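Local atomic coordinates of exosome complex component Rrp42 (Archaeoglobus fulgidus, PDB entry 3M7N), a protein that probably serves as a non-catalytic subunit of the RNA-degrading archaeal exosome and helps shape the active site of its partner Rrp41. Residues T163-E168 with E174-P179; L124-E127 with V132-V135; N40-E43 with G47-L50; A155-L160 with D182-V187. All coordinates share one frame; numbering follows the deposited sequence.

Interaction 1. Residues T163-E168 with E174-P179; sequences TKVPAE and EDYLLP
V165 lays its methyl CG2 over one face of the Y176 ring, across a short antiparallel beta hairpin of the RNase PH fold. The contact is a CH-pi one. CG2 stands 3.8 Å from the centre of the Y176 ring and is shifted toward the rim. The Y176 ring gets there by setting CG between its own backbone N and carbonyl carbon (chi1 60°). That folds the ring back against the neighbouring strand. W133 of strand 131-141 packs on both V165 and Y176. T163 and L178 lie side by side and point the same way, with CB 4.0 Å from CB. Their hydroxyl and methyl ends go on into the body of the chain, where T163 OG1 bonds to A159 O and L178 packs on M64.

Two backbone bonds, L178 N to T163 O and V165 N to Y176 O, join a short and loosely paired ladder. P166 then bends the chain in an inverse gamma turn. Beyond it the side chains of E168 and D175 cross at about a right angle, while their carboxylate planes stack only 6° apart. Each acid takes the other's backbone N-H. D175 OD1 receives E168 N at 2.9 Å, nearly in line with its C-O bond. E168 OE2 receives D175 N on its anti side, tilted 31° out of the carboxylate plane. These exchanged bonds bring two like charges close, which would probably raise the proton affinity of one of them. The aliphatic part of K164 runs past the same aspartate, its CD 3.8 Å from D175 OD2.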
loop_
_atom_site.group_PDB
_atom_site.type_symbol
_atom_site.label_atom_id
_atom_site.label_comp_id
_atom_site.label_asym_id
_atom_site.label_seq_id
_atom_site.Cartn_x
_atom_site.Cartn_y
_atom_site.Cartn_z
ATOM N N THR H 163 -20.086 -25.125 22.474
ATOM C CA THR H 163 -18.681 -25.166 22.826
ATOM C C THR H 163 -18.381 -26.079 24.016
ATOM O O THR H 163 -19.177 -26.215 24.945
ATOM C CB THR H 163 -18.148 -23.759 23.131
ATOM O OG1 THR H 163 -18.178 -22.974 21.937
ATOM C CG2 THR H 163 -16.718 -23.820 23.653
ATOM N N LYS H 164 -17.209 -26.702 23.975
ATOM C CA LYS H 164 -16.759 -27.575 25.047
ATOM C C LYS H 164 -15.413 -27.067 25.519
ATOM O O LYS H 164 -14.450 -27.023 24.744
ATOM C CB LYS H 164 -16.644 -29.013 24.544
ATOM C CG LYS H 164 -15.941 -29.955 25.518
ATOM C CD LYS H 164 -15.636 -31.323 24.878
ATOM C CE LYS H 164 -16.870 -32.220 24.879
ATOM N NZ LYS H 164 -16.587 -33.578 24.343
ATOM N N VAL H 165 -15.348 -26.646 26.777
ATOM C CA VAL H 165 -14.098 -26.128 27.317
ATOM C C VAL H 165 -13.038 -27.221 27.298
ATOM O O VAL H 165 -13.293 -28.345 27.716
ATOM C CB VAL H 165 -14.266 -25.556 28.736
ATOM C CG1 VAL H 165 -12.969 -24.911 29.189
ATOM C CG2 VAL H 165 -15.385 -24.530 28.759
ATOM N N PRO H 166 -11.848 -26.903 26.785
ATOM C CA PRO H 166 -10.824 -27.940 26.638
ATOM C C PRO H 166 -9.938 -27.998 27.873
ATOM O O PRO H 166 -8.745 -27.723 27.771
ATOM C CB PRO H 166 -9.996 -27.433 25.453
ATOM C CG PRO H 166 -10.276 -25.922 25.378
ATOM C CD PRO H 166 -11.338 -25.583 26.395
ATOM N N ALA H 167 -10.500 -28.325 29.031
ATOM C CA ALA H 167 -9.697 -28.270 30.249
ATOM C C ALA H 167 -8.646 -29.382 30.258
ATOM O O ALA H 167 -7.491 -29.150 30.605
ATOM C CB ALA H 167 -10.580 -28.324 31.494
ATOM N N GLU H 168 -9.053 -30.581 29.855
ATOM C CA GLU H 168 -8.156 -31.732 29.846
ATOM C C GLU H 168 -6.908 -31.464 29.043
ATOM O O GLU H 168 -5.800 -31.557 29.558
ATOM C CB GLU H 168 -8.866 -32.947 29.276
ATOM C CG GLU H 168 -10.032 -33.375 30.122
ATOM C CD GLU H 168 -11.011 -34.199 29.343
ATOM O OE1 GLU H 168 -10.584 -34.797 28.327
ATOM O OE2 GLU H 168 -12.200 -34.240 29.738
ATOM N N GLU H 174 -11.568 -32.170 34.073
ATOM C CA GLU H 174 -12.561 -32.622 33.116
ATOM C C GLU H 174 -12.900 -31.484 32.164
ATOM O O GLU H 174 -12.866 -30.309 32.541
ATOM C CB GLU H 174 -13.850 -33.038 33.839
ATOM C CG GLU H 174 -13.723 -34.226 34.776
ATOM C CD GLU H 174 -13.827 -35.549 34.047
ATOM O OE1 GLU H 174 -14.594 -35.625 33.060
ATOM O OE2 GLU H 174 -13.143 -36.512 34.460
ATOM N N ASP H 175 -13.237 -31.836 30.930
ATOM C CA ASP H 175 -13.810 -30.886 29.999
ATOM C C ASP H 175 -15.223 -30.567 30.496
ATOM O O ASP H 175 -15.825 -31.365 31.221
ATOM C CB ASP H 175 -13.898 -31.504 28.599
ATOM C CG ASP H 175 -12.538 -31.625 27.896
ATOM O OD1 ASP H 175 -11.510 -31.117 28.397
ATOM O OD2 ASP H 175 -12.516 -32.225 26.802
ATOM N N TYR H 176 -15.750 -29.406 30.115
ATOM C CA TYR H 176 -17.159 -29.099 30.357
ATOM C C TYR H 176 -17.735 -28.163 29.301
ATOM O O TYR H 176 -17.011 -27.368 28.699
ATOM C CB TYR H 176 -17.367 -28.488 31.744
ATOM C CG TYR H 176 -16.606 -27.209 31.963
ATOM C CD1 TYR H 176 -15.271 -27.236 32.320
ATOM C CD2 TYR H 176 -17.219 -25.973 31.812
ATOM C CE1 TYR H 176 -14.558 -26.070 32.518
ATOM C CE2 TYR H 176 -16.511 -24.794 32.022
ATOM C CZ TYR H 176 -15.182 -24.859 32.372
ATOM O OH TYR H 176 -14.456 -23.719 32.580
ATOM N N LEU H 177 -19.045 -28.263 29.101
ATOM C CA LEU H 177 -19.781 -27.322 28.276
ATOM C C LEU H 177 -19.634 -25.893 28.789
ATOM O O LEU H 177 -19.771 -25.633 29.987
ATOM C CB LEU H 177 -21.253 -27.703 28.239
ATOM C CG LEU H 177 -21.512 -29.149 27.823
ATOM C CD1 LEU H 177 -22.986 -29.366 27.499
ATOM C CD2 LEU H 177 -20.625 -29.529 26.626
ATOM N N LEU H 178 -19.336 -24.970 27.877
ATOM C CA LEU H 178 -19.291 -23.550 28.210
ATOM C C LEU H 178 -20.647 -23.126 28.755
ATOM O O LEU H 178 -21.682 -23.406 28.159
ATOM C CB LEU H 178 -18.958 -22.735 26.964
ATOM C CG LEU H 178 -18.648 -21.241 27.042
ATOM C CD1 LEU H 178 -17.228 -20.991 27.545
ATOM C CD2 LEU H 178 -18.829 -20.617 25.660
ATOM N N PRO H 179 -20.649 -22.453 29.906
ATOM C CA PRO H 179 -21.925 -21.949 30.431
ATOM C C PRO H 179 -22.437 -20.771 29.601
ATOM O O PRO H 179 -21.846 -19.699 29.622
ATOM C CB PRO H 179 -21.568 -21.484 31.859
ATOM C CG PRO H 179 -20.167 -22.012 32.131
ATOM C CD PRO H 179 -19.510 -22.145 30.787
#

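Interaction 2. Residues L124-E127 with V132-V135; sequences LVIE and VWIV
I126 rests its CD1 methyl on one face of the W133 indole where the chain enters strand 131-141, next to a classic beta bulge. At the bulge I126 and E127 both face K131. CD1 sits 3.8 Å from the centre of the five-membered ring, a CH-pi contact shifted toward the rim near NE1. The I126 side chain reaches it with CG1 anti to the carbonyl carbon (chi1 -64°) and the rest of the chain extended. L124 meets the same tryptophan at about a right angle, with its CB 3.9 Å from W133 CB and its CD2 against CD1 of the ring. With W133 cut back to an alanine, the I126 methyl is likely to lose its aromatic face, and a gap to open where the indole had met L124 CD2, P166 and M64.

One backbone bond fixes the pairing. W133 N donates to L124 O over 2.8 Å and is nearly straight at 170°. Next to it V125 and V132 form a non-hydrogen-bonded antiparallel pair.

Further out, W133 is held in the sheet through V78. Its ring is packed by P166 and by M64 and P66 of strand 56-67. L124 also touches Y176 and, through CD1, V135 CG2 at 4.2 Å. On the V125-V132 pair the side chains meet obliquely, with V125 CG2 3.8 Å from V132 CG2.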
loop_
_atom_site.group_PDB
_atom_site.type_symbol
_atom_site.label_atom_id
_atom_site.label_comp_id
_atom_site.label_asym_id
_atom_site.label_seq_id
_atom_site.Cartn_x
_atom_site.Cartn_y
_atom_site.Cartn_z
ATOM N N LEU H 124 -14.772 -18.163 34.018
ATOM C CA LEU H 124 -13.699 -18.602 33.121
ATOM C C LEU H 124 -12.345 -18.207 33.672
ATOM O O LEU H 124 -11.360 -18.102 32.930
ATOM C CB LEU H 124 -13.882 -18.021 31.718
ATOM C CG LEU H 124 -15.066 -18.616 30.958
ATOM C CD1 LEU H 124 -15.338 -17.832 29.692
ATOM C CD2 LEU H 124 -14.791 -20.076 30.647
ATOM N N VAL H 125 -12.315 -17.988 34.982
ATOM C CA VAL H 125 -11.085 -17.667 35.678
ATOM C C VAL H 125 -10.423 -18.954 36.143
ATOM O O VAL H 125 -11.097 -19.907 36.534
ATOM C CB VAL H 125 -11.349 -16.740 36.874
ATOM C CG1 VAL H 125 -10.051 -16.433 37.608
ATOM C CG2 VAL H 125 -12.000 -15.455 36.401
ATOM N N ILE H 126 -9.102 -18.987 36.076
ATOM C CA ILE H 126 -8.356 -20.171 36.462
ATOM C C ILE H 126 -7.466 -19.824 37.648
ATOM O O ILE H 126 -7.221 -20.644 38.529
ATOM C CB ILE H 126 -7.519 -20.696 35.278
ATOM C CG1 ILE H 126 -8.446 -21.139 34.141
ATOM C CG2 ILE H 126 -6.632 -21.846 35.706
ATOM C CD1 ILE H 126 -7.724 -21.538 32.877
ATOM N N GLU H 127 -7.016 -18.579 37.676
ATOM C CA GLU H 127 -6.092 -18.113 38.684
ATOM C C GLU H 127 -6.085 -16.595 38.592
ATOM O O GLU H 127 -5.430 -16.036 37.711
ATOM C CB GLU H 127 -4.702 -18.668 38.379
ATOM C CG GLU H 127 -3.687 -18.554 39.509
ATOM C CD GLU H 127 -2.294 -19.016 39.089
ATOM O OE1 GLU H 127 -1.342 -18.815 39.879
ATOM O OE2 GLU H 127 -2.147 -19.574 37.970
ATOM N N VAL H 132 -6.526 -17.212 32.799
ATOM C CA VAL H 132 -7.944 -17.079 32.490
ATOM C C VAL H 132 -8.237 -17.568 31.068
ATOM O O VAL H 132 -7.398 -17.442 30.174
ATOM C CB VAL H 132 -8.401 -15.619 32.670
ATOM C CG1 VAL H 132 -8.500 -14.892 31.330
ATOM C CG2 VAL H 132 -9.711 -15.577 33.423
ATOM N N TRP H 133 -9.414 -18.146 30.856
ATOM C CA TRP H 133 -9.754 -18.644 29.532
ATOM C C TRP H 133 -9.957 -17.511 28.542
ATOM O O TRP H 133 -10.510 -16.463 28.874
ATOM C CB TRP H 133 -11.008 -19.493 29.574
ATOM C CG TRP H 133 -10.776 -20.862 30.082
ATOM C CD1 TRP H 133 -11.168 -21.361 31.284
ATOM C CD2 TRP H 133 -10.112 -21.930 29.399
ATOM N NE1 TRP H 133 -10.788 -22.673 31.397
ATOM C CE2 TRP H 133 -10.134 -23.049 30.251
ATOM C CE3 TRP H 133 -9.498 -22.050 28.146
ATOM C CZ2 TRP H 133 -9.568 -24.272 29.901
ATOM C CZ3 TRP H 133 -8.937 -23.270 27.796
ATOM C CH2 TRP H 133 -8.978 -24.362 28.670
ATOM N N ILE H 134 -9.492 -17.727 27.320
ATOM C CA ILE H 134 -9.716 -16.782 26.245
ATOM C C ILE H 134 -10.553 -17.445 25.169
ATOM O O ILE H 134 -10.205 -18.510 24.684
ATOM C CB ILE H 134 -8.393 -16.337 25.645
ATOM C CG1 ILE H 134 -7.558 -15.650 26.727
ATOM C CG2 ILE H 134 -8.648 -15.428 24.451
ATOM C CD1 ILE H 134 -6.157 -15.368 26.309
ATOM N N VAL H 135 -11.673 -16.829 24.817
ATOM C CA VAL H 135 -12.573 -17.395 23.812
ATOM C C VAL H 135 -12.439 -16.654 22.480
ATOM O O VAL H 135 -12.787 -15.478 22.387
ATOM C CB VAL H 135 -14.023 -17.333 24.300
ATOM C CG1 VAL H 135 -14.934 -18.045 23.342
ATOM C CG2 VAL H 135 -14.122 -17.937 25.699
#

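Interaction 3. Residues N40-E43 with G47-L50; sequences NVIE and GSAL
S48 turns its side chain toward the loop 40-43, where backbone N-H groups of N40 and I42 meet it. Strand 47-53 starts at G47, which pairs with V62 on the neighbouring strand. S48 follows and carries most of the contact. Its OG stands between its own backbone N and carbonyl carbon (chi1 65°), which sends the hydroxyl to the loop. There OG accepts I42 N at 3.0 Å, with an N-H...O angle of 162°. A water molecule donates to I42 O at 2.9 Å and probably links it to S48 OG, although the distance from the water to OG is doubtfully short. The backbone of S48 takes part too. N40 N donates to S48 O at 2.9 Å. Replacing S48 by an alanine is likely to leave I42 N without this acceptor, so that the I42 end of the loop is held less firmly.

A49 turns its methyl away from the loop and onto A158 and A159 of helix 148-161. At L50 the contact becomes apolar. V41 and L50 cross at about a right angle, and V41 CG1 comes to 4.1 Å from L50 CB. Past I42 the loop meets the chain of Probable exosome complex exonuclease 1, where E43 makes a salt bridge to K51 of that chain. The arrangement is a beta hairpin connection, joining strands 35-39 and 47-53 at the edge of the mixed sheet of an RNase PH domain.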
loop_
_atom_site.group_PDB
_atom_site.type_symbol
_atom_site.label_atom_id
_atom_site.label_comp_id
_atom_site.label_asym_id
_atom_site.label_seq_id
_atom_site.Cartn_x
_atom_site.Cartn_y
_atom_site.Cartn_z
ATOM N N ASN H 40 -21.473 -28.102 15.369
ATOM C CA ASN H 40 -20.454 -29.150 15.306
ATOM C C ASN H 40 -19.924 -29.470 13.909
ATOM O O ASN H 40 -19.604 -30.614 13.615
ATOM C CB ASN H 40 -21.001 -30.432 15.917
ATOM C CG ASN H 40 -21.297 -30.285 17.383
ATOM O OD1 ASN H 40 -22.458 -30.318 17.808
ATOM N ND2 ASN H 40 -20.243 -30.112 18.179
ATOM N N VAL H 41 -19.842 -28.481 13.035
ATOM C CA VAL H 41 -19.389 -28.774 11.689
ATOM C C VAL H 41 -17.871 -28.836 11.611
ATOM O O VAL H 41 -17.330 -29.347 10.643
ATOM C CB VAL H 41 -19.960 -27.781 10.665
ATOM C CG1 VAL H 41 -21.460 -28.036 10.472
ATOM C CG2 VAL H 41 -19.675 -26.331 11.091
ATOM N N ILE H 42 -17.196 -28.338 12.647
ATOM C CA ILE H 42 -15.742 -28.384 12.725
ATOM C C ILE H 42 -15.307 -29.105 13.991
ATOM O O ILE H 42 -15.040 -28.464 15.004
ATOM C CB ILE H 42 -15.112 -26.961 12.742
ATOM C CG1 ILE H 42 -15.651 -26.080 11.600
ATOM C CG2 ILE H 42 -13.570 -27.042 12.722
ATOM C CD1 ILE H 42 -15.124 -26.441 10.226
ATOM N N GLU H 43 -15.209 -30.432 13.931
ATOM C CA GLU H 43 -14.832 -31.225 15.108
ATOM C C GLU H 43 -13.581 -30.724 15.823
ATOM O O GLU H 43 -13.495 -30.790 17.043
ATOM C CB GLU H 43 -14.602 -32.697 14.738
ATOM C CG GLU H 43 -15.640 -33.293 13.828
ATOM C CD GLU H 43 -15.288 -33.092 12.373
ATOM O OE1 GLU H 43 -16.053 -32.381 11.684
ATOM O OE2 GLU H 43 -14.240 -33.637 11.929
ATOM N N GLY H 47 -16.008 -25.281 19.617
ATOM C CA GLY H 47 -17.417 -25.112 19.287
ATOM C C GLY H 47 -17.497 -24.598 17.857
ATOM O O GLY H 47 -16.544 -23.992 17.351
ATOM N N SER H 48 -18.615 -24.855 17.185
ATOM C CA SER H 48 -18.726 -24.428 15.809
ATOM C C SER H 48 -20.147 -24.480 15.336
ATOM O O SER H 48 -20.951 -25.248 15.857
ATOM C CB SER H 48 -17.839 -25.294 14.891
ATOM O OG SER H 48 -18.280 -26.637 14.853
ATOM N N ALA H 49 -20.453 -23.682 14.321
ATOM C CA ALA H 49 -21.779 -23.724 13.754
ATOM C C ALA H 49 -21.816 -23.178 12.338
ATOM O O ALA H 49 -21.149 -22.198 12.008
ATOM C CB ALA H 49 -22.781 -22.989 14.664
ATOM N N LEU H 50 -22.583 -23.849 11.493
ATOM C CA LEU H 50 -22.862 -23.341 10.168
ATOM C C LEU H 50 -24.288 -22.827 10.160
ATOM O O LEU H 50 -25.221 -23.510 10.598
ATOM C CB LEU H 50 -22.680 -24.424 9.104
ATOM C CG LEU H 50 -23.173 -24.095 7.692
ATOM C CD1 LEU H 50 -22.246 -23.103 7.010
ATOM C CD2 LEU H 50 -23.299 -25.367 6.854
HETATM O O HOH W 1 -17.218 -27.769 16.868
#

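Interaction 4. Residues A155-L160 with D182-V187; sequences AAIAAL and DLPVSV
D182 OD2 is gripped by two backbone N-H groups, those of L183 and K218, just before strand 185-192 in the RNase PH fold. The L183 N bond is short at 2.6 Å and reaches the anti lone pair of OD2. It ties the aspartate side chain to the N-H of the next residue, beside the L183 and P184 side chains that pack on I157.

From helix 148-161 comes one side chain, I157. Its first torsion (chi1 -171°) carries CG1 outward, anti to the backbone N, and the second (chi2 74°) turns CD1 onto the P184 ring. There CD1 touches P184 CD, 3.5 Å away, and lies 3.8 Å from D182 O. I157 and P184 meet obliquely. I157 and L183 cross at about a right angle, with CG2 of I157 4.0 Å from L183 CD2. The packing is by van der Waals contact, and the side chains that meet are apolar. F256 packs on both I157 and L183, and L183 O takes R253 NE, so the C-terminal part of the chain closes over the joint. Further along, V185 pairs with T216 in the four-stranded sheet. I157 CG2 also lies 3.8 Å from P184 O.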
loop_
_atom_site.group_PDB
_atom_site.type_symbol
_atom_site.label_atom_id
_atom_site.label_comp_id
_atom_site.label_asym_id
_atom_site.label_seq_id
_atom_site.Cartn_x
_atom_site.Cartn_y
_atom_site.Cartn_z
ATOM N N ALA H 155 -24.872 -17.687 14.014
ATOM C CA ALA H 155 -23.858 -18.748 14.006
ATOM C C ALA H 155 -22.939 -18.601 15.203
ATOM O O ALA H 155 -22.600 -19.591 15.851
ATOM C CB ALA H 155 -23.063 -18.761 12.686
ATOM N N ALA H 156 -22.559 -17.368 15.517
ATOM C CA ALA H 156 -21.722 -17.146 16.687
ATOM C C ALA H 156 -22.351 -17.668 18.003
ATOM O O ALA H 156 -21.689 -18.378 18.770
ATOM C CB ALA H 156 -21.317 -15.690 16.800
ATOM N N ILE H 157 -23.615 -17.340 18.272
ATOM C CA ILE H 157 -24.228 -17.814 19.518
ATOM C C ILE H 157 -24.504 -19.333 19.490
ATOM O O ILE H 157 -24.349 -20.023 20.488
ATOM C CB ILE H 157 -25.505 -17.014 19.922
ATOM C CG1 ILE H 157 -25.956 -17.418 21.326
ATOM C CG2 ILE H 157 -26.641 -17.204 18.929
ATOM C CD1 ILE H 157 -25.076 -16.869 22.453
ATOM N N ALA H 158 -24.895 -19.854 18.340
ATOM C CA ALA H 158 -25.038 -21.298 18.212
ATOM C C ALA H 158 -23.709 -22.005 18.526
ATOM O O ALA H 158 -23.679 -23.020 19.229
ATOM C CB ALA H 158 -25.537 -21.668 16.818
ATOM N N ALA H 159 -22.615 -21.449 18.019
ATOM C CA ALA H 159 -21.297 -22.017 18.260
ATOM C C ALA H 159 -20.943 -21.965 19.739
ATOM O O ALA H 159 -20.398 -22.927 20.281
ATOM C CB ALA H 159 -20.245 -21.298 17.453
ATOM N N LEU H 160 -21.231 -20.833 20.381
ATOM C CA LEU H 160 -20.952 -20.691 21.793
ATOM C C LEU H 160 -21.764 -21.702 22.607
ATOM O O LEU H 160 -21.250 -22.326 23.531
ATOM C CB LEU H 160 -21.221 -19.260 22.250
ATOM C CG LEU H 160 -20.136 -18.282 21.798
ATOM C CD1 LEU H 160 -20.584 -16.835 21.992
ATOM C CD2 LEU H 160 -18.798 -18.580 22.510
ATOM N N ASP H 182 -27.568 -16.584 27.905
ATOM C CA ASP H 182 -28.506 -15.716 27.193
ATOM C C ASP H 182 -28.438 -16.051 25.724
ATOM O O ASP H 182 -27.607 -16.849 25.296
ATOM C CB ASP H 182 -28.222 -14.216 27.446
ATOM C CG ASP H 182 -29.480 -13.335 27.301
ATOM O OD1 ASP H 182 -29.658 -12.403 28.114
ATOM O OD2 ASP H 182 -30.292 -13.562 26.375
ATOM N N LEU H 183 -29.333 -15.461 24.951
ATOM C CA LEU H 183 -29.428 -15.814 23.552
ATOM C C LEU H 183 -29.641 -14.538 22.729
ATOM O O LEU H 183 -30.752 -14.243 22.286
ATOM C CB LEU H 183 -30.554 -16.830 23.353
ATOM C CG LEU H 183 -30.359 -17.918 22.290
ATOM C CD1 LEU H 183 -31.568 -18.864 22.214
ATOM C CD2 LEU H 183 -30.058 -17.309 20.913
ATOM N N PRO H 184 -28.561 -13.770 22.542
ATOM C CA PRO H 184 -28.519 -12.578 21.686
ATOM C C PRO H 184 -28.873 -12.930 20.248
ATOM O O PRO H 184 -28.272 -13.861 19.688
ATOM C CB PRO H 184 -27.044 -12.159 21.699
ATOM C CG PRO H 184 -26.380 -12.980 22.712
ATOM C CD PRO H 184 -27.242 -14.135 23.085
ATOM N N VAL H 185 -29.798 -12.176 19.657
ATOM C CA VAL H 185 -30.184 -12.344 18.267
ATOM C C VAL H 185 -30.320 -10.963 17.706
ATOM O O VAL H 185 -30.914 -10.073 18.360
ATOM C CB VAL H 185 -31.546 -13.040 18.133
ATOM C CG1 VAL H 185 -31.967 -13.112 16.676
ATOM C CG2 VAL H 185 -31.512 -14.426 18.796
ATOM N N SER H 186 -29.750 -10.776 16.510
ATOM C CA SER H 186 -29.760 -9.485 15.843
ATOM C C SER H 186 -30.673 -9.512 14.638
ATOM O O SER H 186 -30.746 -10.513 13.926
ATOM C CB SER H 186 -28.337 -9.075 15.410
ATOM O OG SER H 186 -27.957 -9.741 14.207
ATOM N N VAL H 187 -31.375 -8.406 14.416
ATOM C CA VAL H 187 -32.292 -8.262 13.292
ATOM C C VAL H 187 -31.934 -7.026 12.494
ATOM O O VAL H 187 -31.950 -5.905 13.008
ATOM C CB VAL H 187 -33.768 -8.119 13.754
ATOM C CG1 VAL H 187 -34.690 -7.853 12.554
ATOM C CG2 VAL H 187 -34.211 -9.353 14.529
#

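In the fold
From the N terminus, interaction 3 comes first and closes the short loop between strands 35-39 and 47-53. Interaction 2 follows, closing the turn into strand 131-141 of the same mixed sheet; these two do not touch. The chain then enters helix 148-161, where the long loop of interaction 4 opens. Interaction 1, the hairpin 164-177, is nested inside that loop, which closes at 182-187 where the second sheet begins. Contacts knit the set together. T163 of interaction 1 packs on G47 of interaction 3. On the helix of interaction 4, L160 is met by V135 of interaction 2 and L178 of interaction 1.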